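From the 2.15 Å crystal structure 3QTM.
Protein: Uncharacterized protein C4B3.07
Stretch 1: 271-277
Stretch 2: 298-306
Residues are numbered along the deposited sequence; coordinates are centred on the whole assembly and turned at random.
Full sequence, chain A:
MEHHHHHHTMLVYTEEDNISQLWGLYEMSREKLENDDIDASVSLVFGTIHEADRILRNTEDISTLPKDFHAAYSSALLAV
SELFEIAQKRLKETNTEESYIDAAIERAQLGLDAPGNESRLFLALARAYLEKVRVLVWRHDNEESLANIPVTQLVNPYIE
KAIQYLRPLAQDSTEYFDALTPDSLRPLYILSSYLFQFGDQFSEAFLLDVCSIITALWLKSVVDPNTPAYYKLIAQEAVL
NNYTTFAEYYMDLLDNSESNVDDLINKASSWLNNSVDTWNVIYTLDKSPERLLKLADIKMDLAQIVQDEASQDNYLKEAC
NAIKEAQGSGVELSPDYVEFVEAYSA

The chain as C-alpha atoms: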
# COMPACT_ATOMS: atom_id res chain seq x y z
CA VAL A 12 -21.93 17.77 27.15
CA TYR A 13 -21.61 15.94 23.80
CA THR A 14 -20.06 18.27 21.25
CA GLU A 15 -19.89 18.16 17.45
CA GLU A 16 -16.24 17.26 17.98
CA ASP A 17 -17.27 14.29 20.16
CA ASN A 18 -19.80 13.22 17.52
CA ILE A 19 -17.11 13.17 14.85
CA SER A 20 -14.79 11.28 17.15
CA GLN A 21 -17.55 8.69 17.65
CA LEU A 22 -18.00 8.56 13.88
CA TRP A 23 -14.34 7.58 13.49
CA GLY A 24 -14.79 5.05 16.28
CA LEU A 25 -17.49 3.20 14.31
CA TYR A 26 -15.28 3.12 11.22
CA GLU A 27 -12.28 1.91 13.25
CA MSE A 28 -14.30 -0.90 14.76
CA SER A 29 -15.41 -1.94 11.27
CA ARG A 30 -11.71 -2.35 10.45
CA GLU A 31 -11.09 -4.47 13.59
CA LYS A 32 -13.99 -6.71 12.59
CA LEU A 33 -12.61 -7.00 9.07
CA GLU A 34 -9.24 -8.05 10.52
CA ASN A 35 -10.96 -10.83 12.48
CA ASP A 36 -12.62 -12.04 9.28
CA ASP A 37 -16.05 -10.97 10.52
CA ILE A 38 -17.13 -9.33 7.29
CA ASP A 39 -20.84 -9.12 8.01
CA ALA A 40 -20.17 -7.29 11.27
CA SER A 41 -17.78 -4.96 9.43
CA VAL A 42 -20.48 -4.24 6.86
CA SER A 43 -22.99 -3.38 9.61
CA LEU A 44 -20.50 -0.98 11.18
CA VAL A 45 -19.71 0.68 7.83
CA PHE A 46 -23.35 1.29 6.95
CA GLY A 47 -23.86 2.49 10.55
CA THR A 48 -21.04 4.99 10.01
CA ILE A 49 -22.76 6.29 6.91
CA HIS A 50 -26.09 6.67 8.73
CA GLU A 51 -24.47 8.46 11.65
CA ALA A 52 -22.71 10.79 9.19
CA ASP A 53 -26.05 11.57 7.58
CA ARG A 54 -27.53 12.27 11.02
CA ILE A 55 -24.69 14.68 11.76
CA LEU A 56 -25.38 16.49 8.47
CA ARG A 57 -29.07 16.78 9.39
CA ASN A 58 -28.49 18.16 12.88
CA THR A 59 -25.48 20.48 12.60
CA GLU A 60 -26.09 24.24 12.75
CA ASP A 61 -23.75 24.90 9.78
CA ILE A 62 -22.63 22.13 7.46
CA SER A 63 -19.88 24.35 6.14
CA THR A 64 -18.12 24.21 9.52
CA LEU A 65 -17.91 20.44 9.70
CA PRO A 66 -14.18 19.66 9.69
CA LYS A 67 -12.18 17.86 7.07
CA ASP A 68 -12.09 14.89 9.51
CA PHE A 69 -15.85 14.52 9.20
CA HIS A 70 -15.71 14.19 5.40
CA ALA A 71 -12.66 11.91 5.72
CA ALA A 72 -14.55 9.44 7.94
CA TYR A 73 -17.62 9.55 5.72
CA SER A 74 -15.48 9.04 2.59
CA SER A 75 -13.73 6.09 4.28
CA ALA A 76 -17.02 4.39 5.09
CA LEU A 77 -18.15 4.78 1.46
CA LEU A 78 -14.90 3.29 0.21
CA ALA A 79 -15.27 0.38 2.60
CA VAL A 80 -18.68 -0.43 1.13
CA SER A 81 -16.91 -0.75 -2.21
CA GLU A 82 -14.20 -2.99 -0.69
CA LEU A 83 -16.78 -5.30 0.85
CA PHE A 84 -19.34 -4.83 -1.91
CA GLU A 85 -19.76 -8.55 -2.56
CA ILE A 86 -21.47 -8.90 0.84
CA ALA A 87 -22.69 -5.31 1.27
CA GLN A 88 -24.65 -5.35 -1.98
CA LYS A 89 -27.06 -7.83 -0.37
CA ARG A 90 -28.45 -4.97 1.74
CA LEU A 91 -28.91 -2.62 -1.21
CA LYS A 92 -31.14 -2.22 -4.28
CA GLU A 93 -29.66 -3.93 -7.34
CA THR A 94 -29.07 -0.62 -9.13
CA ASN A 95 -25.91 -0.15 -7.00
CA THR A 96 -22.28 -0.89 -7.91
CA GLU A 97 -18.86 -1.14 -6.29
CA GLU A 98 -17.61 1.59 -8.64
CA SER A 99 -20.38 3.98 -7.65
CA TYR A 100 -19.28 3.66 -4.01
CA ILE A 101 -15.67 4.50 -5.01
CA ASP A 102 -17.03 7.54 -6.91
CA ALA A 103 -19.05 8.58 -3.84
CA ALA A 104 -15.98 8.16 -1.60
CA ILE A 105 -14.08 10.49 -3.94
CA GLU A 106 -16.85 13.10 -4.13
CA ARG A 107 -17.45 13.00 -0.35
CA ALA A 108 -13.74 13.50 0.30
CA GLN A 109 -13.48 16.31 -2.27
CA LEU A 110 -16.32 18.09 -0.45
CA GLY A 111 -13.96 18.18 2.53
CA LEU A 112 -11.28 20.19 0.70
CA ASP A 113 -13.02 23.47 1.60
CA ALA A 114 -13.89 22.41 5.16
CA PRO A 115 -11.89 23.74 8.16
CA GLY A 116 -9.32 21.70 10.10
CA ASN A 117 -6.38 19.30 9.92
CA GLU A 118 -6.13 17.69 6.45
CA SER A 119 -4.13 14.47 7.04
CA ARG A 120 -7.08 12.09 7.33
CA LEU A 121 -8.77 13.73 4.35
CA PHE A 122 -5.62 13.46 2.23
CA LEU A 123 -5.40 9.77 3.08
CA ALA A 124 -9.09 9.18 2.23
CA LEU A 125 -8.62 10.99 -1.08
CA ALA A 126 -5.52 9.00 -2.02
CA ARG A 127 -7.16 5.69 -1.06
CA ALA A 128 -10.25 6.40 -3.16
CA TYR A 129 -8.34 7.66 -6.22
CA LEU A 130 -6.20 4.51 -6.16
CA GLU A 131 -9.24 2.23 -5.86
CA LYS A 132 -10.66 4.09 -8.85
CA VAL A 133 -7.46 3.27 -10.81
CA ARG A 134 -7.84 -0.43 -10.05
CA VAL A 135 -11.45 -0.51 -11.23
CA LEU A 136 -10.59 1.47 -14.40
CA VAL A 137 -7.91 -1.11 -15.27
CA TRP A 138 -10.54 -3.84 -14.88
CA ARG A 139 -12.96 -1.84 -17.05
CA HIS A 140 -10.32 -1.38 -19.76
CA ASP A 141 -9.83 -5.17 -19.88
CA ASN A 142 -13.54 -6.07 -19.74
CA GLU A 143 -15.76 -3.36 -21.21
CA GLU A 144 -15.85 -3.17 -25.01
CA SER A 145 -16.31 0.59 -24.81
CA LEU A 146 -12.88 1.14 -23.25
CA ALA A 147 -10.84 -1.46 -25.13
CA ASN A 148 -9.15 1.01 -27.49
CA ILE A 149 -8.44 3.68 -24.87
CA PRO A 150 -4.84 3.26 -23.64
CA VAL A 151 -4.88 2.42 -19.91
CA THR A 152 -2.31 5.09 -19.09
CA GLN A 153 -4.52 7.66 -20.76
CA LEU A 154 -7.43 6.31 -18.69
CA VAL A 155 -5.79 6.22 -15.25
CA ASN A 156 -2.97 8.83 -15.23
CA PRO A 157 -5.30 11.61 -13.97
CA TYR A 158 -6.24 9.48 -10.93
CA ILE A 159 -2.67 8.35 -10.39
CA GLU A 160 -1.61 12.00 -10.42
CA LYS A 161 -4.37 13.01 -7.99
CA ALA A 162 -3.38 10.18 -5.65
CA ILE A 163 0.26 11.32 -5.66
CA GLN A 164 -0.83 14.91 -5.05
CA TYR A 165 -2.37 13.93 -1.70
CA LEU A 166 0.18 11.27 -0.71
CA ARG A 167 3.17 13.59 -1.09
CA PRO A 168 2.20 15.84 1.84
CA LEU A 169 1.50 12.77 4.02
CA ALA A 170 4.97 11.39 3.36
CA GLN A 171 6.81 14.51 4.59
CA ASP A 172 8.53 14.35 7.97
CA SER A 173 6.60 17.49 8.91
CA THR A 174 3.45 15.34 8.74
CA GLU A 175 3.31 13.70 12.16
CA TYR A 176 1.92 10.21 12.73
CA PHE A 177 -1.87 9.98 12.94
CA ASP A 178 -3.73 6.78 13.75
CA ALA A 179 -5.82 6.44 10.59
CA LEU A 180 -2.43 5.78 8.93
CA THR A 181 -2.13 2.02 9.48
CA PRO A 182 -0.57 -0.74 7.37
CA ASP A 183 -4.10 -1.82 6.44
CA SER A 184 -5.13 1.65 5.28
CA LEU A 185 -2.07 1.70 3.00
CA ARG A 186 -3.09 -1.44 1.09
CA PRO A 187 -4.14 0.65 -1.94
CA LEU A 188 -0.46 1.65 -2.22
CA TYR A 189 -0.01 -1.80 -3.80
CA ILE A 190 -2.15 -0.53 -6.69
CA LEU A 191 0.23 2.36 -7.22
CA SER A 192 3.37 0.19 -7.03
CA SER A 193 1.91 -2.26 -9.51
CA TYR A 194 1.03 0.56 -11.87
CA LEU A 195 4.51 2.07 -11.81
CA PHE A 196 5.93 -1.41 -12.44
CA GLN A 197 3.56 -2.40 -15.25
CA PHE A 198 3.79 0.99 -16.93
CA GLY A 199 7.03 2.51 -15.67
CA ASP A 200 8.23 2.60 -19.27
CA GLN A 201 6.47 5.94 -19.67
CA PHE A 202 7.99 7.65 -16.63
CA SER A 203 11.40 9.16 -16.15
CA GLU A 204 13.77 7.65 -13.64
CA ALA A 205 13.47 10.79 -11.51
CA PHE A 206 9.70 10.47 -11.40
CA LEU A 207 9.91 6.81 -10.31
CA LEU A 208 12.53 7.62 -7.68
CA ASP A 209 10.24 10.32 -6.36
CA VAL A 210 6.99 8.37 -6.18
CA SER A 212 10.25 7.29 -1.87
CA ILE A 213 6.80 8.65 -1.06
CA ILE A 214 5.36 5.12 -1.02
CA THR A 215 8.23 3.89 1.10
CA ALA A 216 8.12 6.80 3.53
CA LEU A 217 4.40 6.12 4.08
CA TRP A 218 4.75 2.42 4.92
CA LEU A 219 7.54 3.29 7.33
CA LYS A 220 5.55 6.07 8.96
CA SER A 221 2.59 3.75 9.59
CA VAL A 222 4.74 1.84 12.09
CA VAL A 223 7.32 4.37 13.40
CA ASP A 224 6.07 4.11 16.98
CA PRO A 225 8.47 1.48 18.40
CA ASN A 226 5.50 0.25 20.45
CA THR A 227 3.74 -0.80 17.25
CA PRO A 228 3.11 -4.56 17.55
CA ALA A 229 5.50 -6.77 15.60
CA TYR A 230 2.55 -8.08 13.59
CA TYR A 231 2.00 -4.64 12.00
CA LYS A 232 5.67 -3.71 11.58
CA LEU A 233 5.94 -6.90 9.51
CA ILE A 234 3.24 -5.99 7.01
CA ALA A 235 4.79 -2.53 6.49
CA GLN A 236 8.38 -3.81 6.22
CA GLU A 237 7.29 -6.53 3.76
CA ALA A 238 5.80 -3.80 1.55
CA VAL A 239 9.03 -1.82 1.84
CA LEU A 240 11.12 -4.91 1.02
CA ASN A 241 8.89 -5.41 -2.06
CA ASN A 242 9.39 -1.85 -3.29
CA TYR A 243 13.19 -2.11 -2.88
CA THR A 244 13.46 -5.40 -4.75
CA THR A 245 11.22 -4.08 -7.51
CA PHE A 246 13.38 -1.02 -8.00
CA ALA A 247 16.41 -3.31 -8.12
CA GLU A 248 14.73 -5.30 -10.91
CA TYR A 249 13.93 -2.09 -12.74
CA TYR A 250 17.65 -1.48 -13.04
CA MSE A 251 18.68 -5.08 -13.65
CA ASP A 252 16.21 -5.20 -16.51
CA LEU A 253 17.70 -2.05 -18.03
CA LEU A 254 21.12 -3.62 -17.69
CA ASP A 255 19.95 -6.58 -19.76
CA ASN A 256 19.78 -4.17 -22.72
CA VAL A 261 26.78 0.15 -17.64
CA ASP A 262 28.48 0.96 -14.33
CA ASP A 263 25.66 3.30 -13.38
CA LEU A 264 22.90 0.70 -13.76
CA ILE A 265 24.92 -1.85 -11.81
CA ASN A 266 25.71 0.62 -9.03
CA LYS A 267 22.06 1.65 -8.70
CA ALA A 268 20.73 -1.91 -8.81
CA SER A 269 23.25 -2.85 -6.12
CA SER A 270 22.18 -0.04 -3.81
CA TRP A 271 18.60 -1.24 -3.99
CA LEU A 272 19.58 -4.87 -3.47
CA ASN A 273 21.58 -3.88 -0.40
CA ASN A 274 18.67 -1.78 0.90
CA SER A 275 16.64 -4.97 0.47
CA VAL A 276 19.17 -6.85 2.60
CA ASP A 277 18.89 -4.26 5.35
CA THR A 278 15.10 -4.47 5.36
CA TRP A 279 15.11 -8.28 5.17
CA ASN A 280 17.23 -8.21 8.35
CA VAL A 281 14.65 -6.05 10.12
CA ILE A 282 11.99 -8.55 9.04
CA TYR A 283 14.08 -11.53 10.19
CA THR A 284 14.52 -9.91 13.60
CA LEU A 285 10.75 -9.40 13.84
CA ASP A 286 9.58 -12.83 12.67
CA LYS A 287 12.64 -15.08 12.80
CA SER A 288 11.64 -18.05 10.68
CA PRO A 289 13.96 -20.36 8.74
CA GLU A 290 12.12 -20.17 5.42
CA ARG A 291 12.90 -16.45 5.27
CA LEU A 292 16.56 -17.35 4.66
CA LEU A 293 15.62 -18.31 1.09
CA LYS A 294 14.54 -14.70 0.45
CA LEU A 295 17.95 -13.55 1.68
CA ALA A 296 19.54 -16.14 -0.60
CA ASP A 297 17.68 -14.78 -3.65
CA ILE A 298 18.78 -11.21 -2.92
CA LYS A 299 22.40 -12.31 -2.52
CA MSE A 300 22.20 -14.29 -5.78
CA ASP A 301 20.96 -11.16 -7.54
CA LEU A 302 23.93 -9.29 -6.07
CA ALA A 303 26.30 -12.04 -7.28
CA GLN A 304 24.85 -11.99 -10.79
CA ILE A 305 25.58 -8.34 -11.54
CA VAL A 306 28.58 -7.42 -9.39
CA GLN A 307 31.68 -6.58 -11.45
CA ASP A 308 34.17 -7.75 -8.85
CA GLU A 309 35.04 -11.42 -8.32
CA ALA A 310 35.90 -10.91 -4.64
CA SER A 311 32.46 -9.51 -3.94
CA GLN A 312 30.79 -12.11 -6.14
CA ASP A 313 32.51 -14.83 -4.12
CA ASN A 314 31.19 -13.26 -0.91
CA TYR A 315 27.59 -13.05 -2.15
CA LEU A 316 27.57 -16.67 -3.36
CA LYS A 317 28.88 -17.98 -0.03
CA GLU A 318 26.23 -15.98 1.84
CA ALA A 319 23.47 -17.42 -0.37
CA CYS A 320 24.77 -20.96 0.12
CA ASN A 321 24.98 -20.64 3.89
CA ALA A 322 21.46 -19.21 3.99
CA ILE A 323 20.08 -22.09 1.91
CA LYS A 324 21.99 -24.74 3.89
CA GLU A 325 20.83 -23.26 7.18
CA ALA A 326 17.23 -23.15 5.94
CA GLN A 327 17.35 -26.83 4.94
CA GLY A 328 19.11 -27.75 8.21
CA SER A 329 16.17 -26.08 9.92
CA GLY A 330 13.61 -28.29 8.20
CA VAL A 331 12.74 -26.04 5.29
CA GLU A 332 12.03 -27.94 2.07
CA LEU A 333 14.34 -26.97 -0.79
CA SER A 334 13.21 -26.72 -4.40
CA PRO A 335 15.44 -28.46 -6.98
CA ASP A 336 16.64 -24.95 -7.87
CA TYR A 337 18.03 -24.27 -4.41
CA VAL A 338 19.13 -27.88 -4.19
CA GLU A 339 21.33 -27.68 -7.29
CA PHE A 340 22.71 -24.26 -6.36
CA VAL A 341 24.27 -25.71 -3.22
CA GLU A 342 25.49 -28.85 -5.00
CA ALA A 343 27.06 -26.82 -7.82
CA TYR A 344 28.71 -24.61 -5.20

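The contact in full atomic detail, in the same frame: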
# COMPACT_ATOMS: atom_id res chain seq x y z
N TRP A 271 19.94 -0.80 -4.33
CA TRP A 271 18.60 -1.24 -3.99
C TRP A 271 18.61 -2.65 -3.42
O TRP A 271 17.87 -2.95 -2.48
CB TRP A 271 17.66 -1.09 -5.19
CG TRP A 271 17.37 0.34 -5.46
CD1 TRP A 271 17.72 1.06 -6.56
CD2 TRP A 271 16.70 1.25 -4.58
NE1 TRP A 271 17.30 2.36 -6.43
CE2 TRP A 271 16.67 2.50 -5.22
CE3 TRP A 271 16.12 1.12 -3.31
CZ2 TRP A 271 16.07 3.62 -4.64
CZ3 TRP A 271 15.54 2.23 -2.73
CH2 TRP A 271 15.52 3.47 -3.40
N LEU A 272 19.46 -3.51 -3.97
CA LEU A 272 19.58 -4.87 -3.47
C LEU A 272 20.10 -4.87 -2.04
O LEU A 272 19.60 -5.61 -1.18
CB LEU A 272 20.48 -5.71 -4.38
CG LEU A 272 19.85 -6.04 -5.74
CD1 LEU A 272 20.84 -6.74 -6.67
CD2 LEU A 272 18.60 -6.88 -5.55
N ASN A 273 21.07 -4.01 -1.76
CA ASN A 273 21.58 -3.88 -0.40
C ASN A 273 20.60 -3.24 0.59
O ASN A 273 20.60 -3.58 1.77
CB ASN A 273 22.93 -3.15 -0.39
CG ASN A 273 24.09 -4.08 -0.64
OD1 ASN A 273 24.18 -5.15 -0.03
ND2 ASN A 273 24.97 -3.70 -1.56
N ASN A 274 19.79 -2.29 0.12
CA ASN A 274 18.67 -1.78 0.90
C ASN A 274 17.72 -2.93 1.26
O ASN A 274 17.19 -3.01 2.37
CB ASN A 274 17.91 -0.71 0.12
CG ASN A 274 18.65 0.61 0.07
OD1 ASN A 274 19.41 0.95 0.98
ND2 ASN A 274 18.43 1.37 -1.00
N SER A 275 17.51 -3.81 0.29
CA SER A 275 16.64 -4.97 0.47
C SER A 275 17.20 -5.86 1.57
O SER A 275 16.46 -6.35 2.42
CB SER A 275 16.51 -5.75 -0.83
OG SER A 275 15.91 -4.94 -1.83
N VAL A 276 18.52 -6.04 1.57
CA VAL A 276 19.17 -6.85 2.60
C VAL A 276 18.92 -6.26 3.97
O VAL A 276 18.61 -6.98 4.93
CB VAL A 276 20.69 -6.98 2.36
CG1 VAL A 276 21.35 -7.70 3.54
CG2 VAL A 276 20.95 -7.73 1.06
N ASP A 277 19.06 -4.94 4.07
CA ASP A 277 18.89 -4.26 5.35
C ASP A 277 17.48 -4.49 5.88
O ASP A 277 17.30 -4.83 7.05
CB ASP A 277 19.17 -2.76 5.20
CG ASP A 277 20.62 -2.47 4.81
OD1 ASP A 277 21.49 -3.32 5.09
OD2 ASP A 277 20.89 -1.40 4.23
N ILE A 298 18.21 -12.55 -2.84
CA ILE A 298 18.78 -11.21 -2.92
C ILE A 298 20.29 -11.27 -3.13
O ILE A 298 20.85 -10.55 -3.96
CB ILE A 298 18.46 -10.40 -1.65
CG1 ILE A 298 16.93 -10.24 -1.50
CG2 ILE A 298 19.15 -9.05 -1.67
CD1 ILE A 298 16.51 -9.71 -0.13
N LYS A 299 20.96 -12.14 -2.38
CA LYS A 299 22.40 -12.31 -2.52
C LYS A 299 22.78 -12.84 -3.90
O LYS A 299 23.79 -12.45 -4.47
CB LYS A 299 22.92 -13.23 -1.42
CG LYS A 299 22.80 -12.63 -0.02
CD LYS A 299 23.74 -11.43 0.18
CE LYS A 299 23.71 -10.94 1.63
NZ LYS A 299 24.65 -9.81 1.88
N MSE A 300 21.96 -13.74 -4.45
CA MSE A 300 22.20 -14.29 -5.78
C MSE A 300 22.03 -13.24 -6.87
O MSE A 300 22.74 -13.27 -7.87
CB MSE A 300 21.29 -15.49 -6.04
CG MSE A 300 21.74 -16.76 -5.36
SE MSE A 300 20.44 -18.21 -5.58
CE MSE A 300 19.40 -18.02 -3.96
N ASP A 301 21.09 -12.32 -6.67
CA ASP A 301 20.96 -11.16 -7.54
C ASP A 301 22.19 -10.25 -7.46
O ASP A 301 22.67 -9.74 -8.47
CB ASP A 301 19.70 -10.36 -7.18
CG ASP A 301 18.41 -11.03 -7.66
OD1 ASP A 301 18.47 -11.81 -8.64
OD2 ASP A 301 17.34 -10.75 -7.08
N LEU A 302 22.69 -10.03 -6.24
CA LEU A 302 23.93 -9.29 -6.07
C LEU A 302 25.10 -9.97 -6.81
O LEU A 302 25.87 -9.31 -7.50
CB LEU A 302 24.25 -9.14 -4.59
CG LEU A 302 23.43 -8.02 -3.94
CD1 LEU A 302 23.43 -8.13 -2.42
CD2 LEU A 302 23.96 -6.67 -4.40
N ALA A 303 25.21 -11.29 -6.68
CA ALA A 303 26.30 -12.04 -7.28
C ALA A 303 26.25 -11.96 -8.80
O ALA A 303 27.28 -11.95 -9.47
CB ALA A 303 26.26 -13.48 -6.83
N GLN A 304 25.04 -11.92 -9.34
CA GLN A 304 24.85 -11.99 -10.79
C GLN A 304 25.38 -10.75 -11.51
O GLN A 304 25.88 -10.84 -12.64
CB GLN A 304 23.36 -12.19 -11.10
CG GLN A 304 23.02 -12.09 -12.58
CD GLN A 304 21.53 -12.17 -12.83
OE1 GLN A 304 20.88 -13.17 -12.48
NE2 GLN A 304 20.97 -11.12 -13.43
N ILE A 305 25.30 -9.60 -10.86
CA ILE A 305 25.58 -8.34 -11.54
C ILE A 305 26.88 -7.67 -11.10
O ILE A 305 27.39 -6.79 -11.79
CB ILE A 305 24.42 -7.33 -11.33
CG1 ILE A 305 24.31 -6.92 -9.86
CG2 ILE A 305 23.11 -7.94 -11.82
CD1 ILE A 305 23.55 -5.64 -9.65
N VAL A 306 27.40 -8.08 -9.95
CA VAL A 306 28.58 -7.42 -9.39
C VAL A 306 29.77 -7.61 -10.33
O VAL A 306 29.94 -8.67 -10.93
CB VAL A 306 28.89 -7.92 -7.96
CG1 VAL A 306 29.54 -9.29 -8.01
CG2 VAL A 306 29.75 -6.91 -7.21
O HOH W 1 25.63 -7.36 0.84

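Two helical segments of one chain, 271-277 and 298-305, pack in a nearly antiparallel arrangement, their axes crossing at -158° and approaching to 9.8 Å. The contact is mainly apolar, no direct hydrogen bond crosses it, and it buries 386 Å² summed over both sides. I298 opens stretch 2 and sits where the backbones come closest, its CA 6.4 Å from the CA of L272. Its CB points toward the partner helix, and its rotamer is m,t. I298 CG2 lies 3.5 Å from V276 CG2 and also 3.5 Å from L272 O; that carbonyl is already engaged within its own helix, accepting from V276 N at 3.0 Å (N to O). I298 CD1 reaches S275 CB at 4.0 Å. S275 presents its CB here while its hydroxyl turns back to its own helix, S275 OG donating to W271 O at 2.9 Å, so the polar group is satisfied without a partner in stretch 2.

K299 starts out facing away, but its long chain, extended beyond CG, brings the amine back to the contact. K299 NZ comes within 4.3 Å of V276 CG1 and donates to water 1 at 2.8 Å from the water O; the same water O donates to N273 OD1, also at 2.8 Å. This bridge is the polar link between the two helices, and K299 NZ has a further hydrogen bond elsewhere in the structure. M300, a selenomethionine, points out of reach. Three residues on from I298, D301 again faces stretch 1, but it meets L272 through its methylene: D301 CB is 3.8 Å from L272 CD1, while the carboxylate lies farther from that methyl.

L302, four residues after I298, spreads its two methyls over stretch 1. L302 CD2 packs 3.6 Å from L272 CB, and L302 CD1 lies 4.3 Å from V276 CG2 and 3.9 Å from N273 OD1, the oxygen that also receives the water. A303 and Q304 do not reach the partner. I305 makes the last contact, a light one, with I305 CD1 4.2 Å from L272 CD1. The helix is ending here: I305 N to L302 O is a weak hydrogen bond of 3.4 Å, and V306 is the first residue to leave helical phi/psi, with no contact to stretch 1. L272 thus meets I298, D301, L302 and I305 in turn; buried and pointing toward stretch 2, it has the largest covered area of any residue here, 103 Å².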